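Long-range contact in pyrrolysyl-tRNA synthetase (Desulfitobacterium hafniense, PDB 3DSQ), which probably charges its cognate tRNA with pyrrolysine in an ATP-dependent reaction, as a class II aminoacyl-tRNA synthetase: residues B[183-191]-B[231-239]. Numbering follows the deposited sequence.
Sequences PLEERHQRL and ASGAMGPHF
Met235 reaches from its strand into the first turn of helix 187-201, where Arg187, His188 and Leu191 receive it. Its CG stands anti to the backbone N (chi1 -169°) and chi2 is extended too, which carries the sulfur out to the helix; a bend at chi3 then turns the methyl onto the imidazole of His188. Met235 CE sits 3.5 Å from the centroid of the His188 ring, over its face, in a CH-pi contact, with Met235 SD above the same face. On another flank of that methyl lies Leu191 CD1, 3.9 Å from Met235 CE.

The guanidinium of Arg187 is sandwiched: Met235 SD covers one face, 3.6 Å from Arg187 CZ, and Leu184 CD2 the opposite one. Bent at chi3 (-62°), the chain directs Arg187 NH1 to Gly236 O, a 2.9 Å hydrogen bond that lies near the guanidinium plane but enters from above the carbonyl plane. Arg187 NE bonds back to Leu184 O at 3.1 Å, so two carbonyls, one from each segment, fix the group's rotation. Were Arg187 an alanine, Gly236 O would probably lose this donor and a gap open between Met235 SD and Leu184. Beside the cis-peptide, Leu184 CD2 packs against Pro237 CD at 3.8 Å.

Helix 187-201 packs on one face of the mixed sheet of the class II core; its start, 187-191, runs roughly antiparallel to 231-236. Arg187 and Leu191 also touch Val251 of strand 250-256, while Met235 and His188 meet Asp219 of strand 219-225, on the other side of strand 228-236.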
ATOM      1  N   PRO B 183       8.070 -21.301  21.285  1.00 40.69           N
ATOM      2  CA  PRO B 183       8.355 -22.603  21.908  1.00 40.39           C
ATOM      3  C   PRO B 183       7.445 -23.623  21.228  1.00 39.87           C
ATOM      4  O   PRO B 183       6.239 -23.400  21.146  1.00 40.42           O
ATOM      5  CB  PRO B 183       7.954 -22.387  23.370  1.00 40.85           C
ATOM      6  CG  PRO B 183       8.067 -20.895  23.561  1.00 39.94           C
ATOM      7  CD  PRO B 183       7.520 -20.354  22.270  1.00 40.81           C
ATOM      8  N   LEU B 184       8.009 -24.724  20.732  1.00 39.74           N
ATOM      9  CA  LEU B 184       7.212 -25.750  20.052  1.00 38.98           C
ATOM     10  C   LEU B 184       5.849 -26.010  20.689  1.00 39.63           C
ATOM     11  O   LEU B 184       4.811 -25.939  20.024  1.00 40.08           O
ATOM     12  CB  LEU B 184       7.973 -27.075  19.991  1.00 37.97           C
ATOM     13  CG  LEU B 184       9.174 -27.197  19.046  1.00 37.72           C
ATOM     14  CD1 LEU B 184       9.808 -28.570  19.222  1.00 35.48           C
ATOM     15  CD2 LEU B 184       8.734 -26.993  17.612  1.00 34.96           C
ATOM     16  N   GLU B 185       5.862 -26.304  21.983  1.00 40.79           N
ATOM     17  CA  GLU B 185       4.647 -26.611  22.729  1.00 41.44           C
ATOM     18  C   GLU B 185       3.625 -25.485  22.783  1.00 40.94           C
ATOM     19  O   GLU B 185       2.479 -25.713  23.166  1.00 39.64           O
ATOM     20  CB  GLU B 185       5.006 -27.027  24.152  1.00 43.03           C
ATOM     21  CG  GLU B 185       5.533 -25.896  25.003  1.00 45.89           C
ATOM     22  CD  GLU B 185       6.851 -26.236  25.661  1.00 48.70           C
ATOM     23  OE1 GLU B 185       6.912 -27.259  26.384  1.00 51.72           O
ATOM     24  OE2 GLU B 185       7.826 -25.481  25.457  1.00 47.41           O
ATOM     25  N   GLU B 186       4.027 -24.274  22.403  1.00 40.88           N
ATOM     26  CA  GLU B 186       3.100 -23.143  22.430  1.00 41.18           C
ATOM     27  C   GLU B 186       2.667 -22.652  21.049  1.00 40.60           C
ATOM     28  O   GLU B 186       1.875 -21.719  20.943  1.00 42.30           O
ATOM     29  CB  GLU B 186       3.711 -21.980  23.216  1.00 41.15           C
ATOM     30  CG  GLU B 186       4.096 -22.349  24.642  1.00 43.02           C
ATOM     31  CD  GLU B 186       4.660 -21.180  25.428  1.00 43.82           C
ATOM     32  OE1 GLU B 186       5.214 -21.426  26.520  1.00 47.50           O
ATOM     33  OE2 GLU B 186       4.549 -20.022  24.964  1.00 43.10           O
ATOM     34  N   ARG B 187       3.171 -23.283  19.995  1.00 39.44           N
ATOM     35  CA  ARG B 187       2.834 -22.877  18.632  1.00 38.78           C
ATOM     36  C   ARG B 187       1.336 -22.755  18.368  1.00 39.50           C
ATOM     37  O   ARG B 187       0.860 -21.697  17.948  1.00 38.45           O
ATOM     38  CB  ARG B 187       3.464 -23.839  17.628  1.00 37.30           C
ATOM     39  CG  ARG B 187       4.982 -23.750  17.581  1.00 37.27           C
ATOM     40  CD  ARG B 187       5.566 -24.741  16.591  1.00 36.37           C
ATOM     41  NE  ARG B 187       5.256 -26.117  16.966  1.00 35.66           N
ATOM     42  CZ  ARG B 187       5.584 -27.182  16.244  1.00 36.92           C
ATOM     43  NH1 ARG B 187       6.240 -27.037  15.099  1.00 35.99           N
ATOM     44  NH2 ARG B 187       5.252 -28.394  16.664  1.00 36.81           N
ATOM     45  N   HIS B 188       0.595 -23.830  18.617  1.00 40.32           N
ATOM     46  CA  HIS B 188      -0.849 -23.830  18.400  1.00 41.75           C
ATOM     47  C   HIS B 188      -1.573 -22.721  19.172  1.00 41.82           C
ATOM     48  O   HIS B 188      -2.554 -22.161  18.680  1.00 41.04           O
ATOM     49  CB  HIS B 188      -1.427 -25.200  18.766  1.00 43.43           C
ATOM     50  CG  HIS B 188      -1.011 -26.296  17.833  1.00 44.77           C
ATOM     51  ND1 HIS B 188      -1.558 -26.455  16.578  1.00 47.63           N
ATOM     52  CD2 HIS B 188      -0.082 -27.273  17.962  1.00 45.52           C
ATOM     53  CE1 HIS B 188      -0.985 -27.481  15.975  1.00 45.63           C
ATOM     54  NE2 HIS B 188      -0.086 -27.995  16.793  1.00 44.90           N
ATOM     55  N   GLN B 189      -1.089 -22.397  20.368  1.00 42.28           N
ATOM     56  CA  GLN B 189      -1.707 -21.341  21.172  1.00 43.64           C
ATOM     57  C   GLN B 189      -1.341 -19.946  20.654  1.00 42.72           C
ATOM     58  O   GLN B 189      -2.125 -19.010  20.779  1.00 42.21           O
ATOM     59  CB  GLN B 189      -1.305 -21.482  22.647  1.00 44.97           C
ATOM     60  CG  GLN B 189      -1.704 -20.291  23.534  1.00 51.23           C
ATOM     61  CD  GLN B 189      -3.213 -20.053  23.603  1.00 53.65           C
ATOM     62  OE1 GLN B 189      -3.952 -20.818  24.227  1.00 55.57           O
ATOM     63  NE2 GLN B 189      -3.672 -18.988  22.956  1.00 55.64           N
ATOM     64  N   ARG B 190      -0.149 -19.798  20.081  1.00 43.15           N
ATOM     65  CA  ARG B 190       0.253 -18.506  19.532  1.00 42.29           C
ATOM     66  C   ARG B 190      -0.636 -18.176  18.347  1.00 40.30           C
ATOM     67  O   ARG B 190      -1.156 -17.068  18.238  1.00 41.60           O
ATOM     68  CB  ARG B 190       1.705 -18.530  19.066  1.00 44.80           C
ATOM     69  CG  ARG B 190       2.709 -18.180  20.132  1.00 48.58           C
ATOM     70  CD  ARG B 190       2.483 -16.788  20.705  1.00 48.60           C
ATOM     71  NE  ARG B 190       3.672 -16.347  21.430  1.00 51.06           N
ATOM     72  CZ  ARG B 190       4.238 -17.025  22.425  1.00 51.25           C
ATOM     73  NH1 ARG B 190       3.715 -18.173  22.824  1.00 50.40           N
ATOM     74  NH2 ARG B 190       5.344 -16.566  23.002  1.00 51.32           N
ATOM     75  N   LEU B 191      -0.795 -19.140  17.447  1.00 39.32           N
ATOM     76  CA  LEU B 191      -1.646 -18.945  16.287  1.00 38.81           C
ATOM     77  C   LEU B 191      -3.023 -18.488  16.762  1.00 39.86           C
ATOM     78  O   LEU B 191      -3.624 -17.594  16.167  1.00 38.44           O
ATOM     79  CB  LEU B 191      -1.748 -20.240  15.473  1.00 36.52           C
ATOM     80  CG  LEU B 191      -0.480 -20.538  14.652  1.00 37.92           C
ATOM     81  CD1 LEU B 191      -0.663 -21.809  13.840  1.00 35.38           C
ATOM     82  CD2 LEU B 191      -0.181 -19.358  13.720  1.00 34.96           C
ATOM     83  N   ALA B 231      -8.543 -16.646   7.294  1.00 41.37           N
ATOM     84  CA  ALA B 231      -7.090 -16.625   7.385  1.00 40.29           C
ATOM     85  C   ALA B 231      -6.474 -18.013   7.447  1.00 40.10           C
ATOM     86  O   ALA B 231      -7.119 -18.982   7.853  1.00 38.01           O
ATOM     87  CB  ALA B 231      -6.664 -15.823   8.610  1.00 39.99           C
ATOM     88  N   SER B 232      -5.210 -18.093   7.044  1.00 40.74           N
ATOM     89  CA  SER B 232      -4.472 -19.348   7.063  1.00 41.09           C
ATOM     90  C   SER B 232      -3.132 -19.165   7.768  1.00 40.52           C
ATOM     91  O   SER B 232      -2.357 -18.277   7.427  1.00 39.26           O
ATOM     92  CB  SER B 232      -4.247 -19.846   5.640  1.00 42.30           C
ATOM     93  OG  SER B 232      -5.487 -20.114   5.014  1.00 46.13           O
ATOM     94  N   GLY B 233      -2.877 -20.010   8.763  1.00 41.72           N
ATOM     95  CA  GLY B 233      -1.631 -19.935   9.506  1.00 41.29           C
ATOM     96  C   GLY B 233      -0.774 -21.160   9.255  1.00 40.61           C
ATOM     97  O   GLY B 233      -1.297 -22.240   8.998  1.00 40.40           O
ATOM     98  N   ALA B 234       0.543 -20.991   9.314  1.00 40.08           N
ATOM     99  CA  ALA B 234       1.466 -22.099   9.096  1.00 39.01           C
ATOM    100  C   ALA B 234       2.346 -22.249  10.333  1.00 38.20           C
ATOM    101  O   ALA B 234       2.273 -21.436  11.255  1.00 37.62           O
ATOM    102  CB  ALA B 234       2.314 -21.854   7.843  1.00 38.23           C
ATOM    103  N   MET B 235       3.203 -23.264  10.335  1.00 39.11           N
ATOM    104  CA  MET B 235       4.030 -23.553  11.496  1.00 38.21           C
ATOM    105  C   MET B 235       5.419 -24.098  11.152  1.00 37.67           C
ATOM    106  O   MET B 235       5.579 -24.863  10.205  1.00 38.66           O
ATOM    107  CB  MET B 235       3.266 -24.576  12.335  1.00 40.37           C
ATOM    108  CG  MET B 235       3.770 -24.861  13.721  1.00 41.73           C
ATOM    109  SD  MET B 235       2.672 -26.093  14.475  1.00 41.70           S
ATOM    110  CE  MET B 235       1.265 -25.066  14.922  1.00 38.97           C
ATOM    111  N   GLY B 236       6.418 -23.703  11.935  1.00 37.10           N
ATOM    112  CA  GLY B 236       7.771 -24.188  11.730  1.00 38.11           C
ATOM    113  C   GLY B 236       8.235 -24.982  12.947  1.00 37.97           C
ATOM    114  O   GLY B 236       7.699 -24.792  14.040  1.00 37.74           O
ATOM    115  N   PRO B 237       9.237 -25.867  12.810  1.00 38.55           N
ATOM    116  CA  PRO B 237       9.990 -26.198  11.594  1.00 38.19           C
ATOM    117  C   PRO B 237       9.103 -26.642  10.443  1.00 37.31           C
ATOM    118  O   PRO B 237       8.221 -27.484  10.604  1.00 34.72           O
ATOM    119  CB  PRO B 237      10.929 -27.306  12.061  1.00 39.45           C
ATOM    120  CG  PRO B 237      11.150 -26.963  13.511  1.00 38.82           C
ATOM    121  CD  PRO B 237       9.752 -26.632  13.959  1.00 38.32           C
ATOM    122  N   HIS B 238       9.360 -26.059   9.278  1.00 39.60           N
ATOM    123  CA  HIS B 238       8.611 -26.339   8.058  1.00 39.93           C
ATOM    124  C   HIS B 238       9.573 -26.891   7.005  1.00 38.50           C
ATOM    125  O   HIS B 238      10.783 -26.759   7.137  1.00 38.44           O
ATOM    126  CB  HIS B 238       7.966 -25.032   7.568  1.00 42.52           C
ATOM    127  CG  HIS B 238       7.078 -25.191   6.373  1.00 45.42           C
ATOM    128  ND1 HIS B 238       7.558 -25.534   5.126  1.00 46.43           N
ATOM    129  CD2 HIS B 238       5.739 -25.044   6.234  1.00 46.45           C
ATOM    130  CE1 HIS B 238       6.552 -25.592   4.270  1.00 47.30           C
ATOM    131  NE2 HIS B 238       5.438 -25.298   4.916  1.00 48.68           N
ATOM    132  N   PHE B 239       9.023 -27.499   5.964  1.00 40.48           N
ATOM    133  CA  PHE B 239       9.803 -28.078   4.875  1.00 42.56           C
ATOM    134  C   PHE B 239      10.667 -27.052   4.150  1.00 43.29           C
ATOM    135  O   PHE B 239      11.781 -27.359   3.729  1.00 42.77           O
ATOM    136  CB  PHE B 239       8.854 -28.751   3.882  1.00 47.34           C
ATOM    137  CG  PHE B 239       9.508 -29.175   2.591  1.00 52.41           C
ATOM    138  CD1 PHE B 239      10.691 -29.914   2.597  1.00 53.78           C
ATOM    139  CD2 PHE B 239       8.917 -28.867   1.368  1.00 53.50           C
ATOM    140  CE1 PHE B 239      11.273 -30.343   1.401  1.00 55.32           C
ATOM    141  CE2 PHE B 239       9.492 -29.292   0.165  1.00 54.97           C
ATOM    142  CZ  PHE B 239      10.670 -30.033   0.184  1.00 54.83           C
TER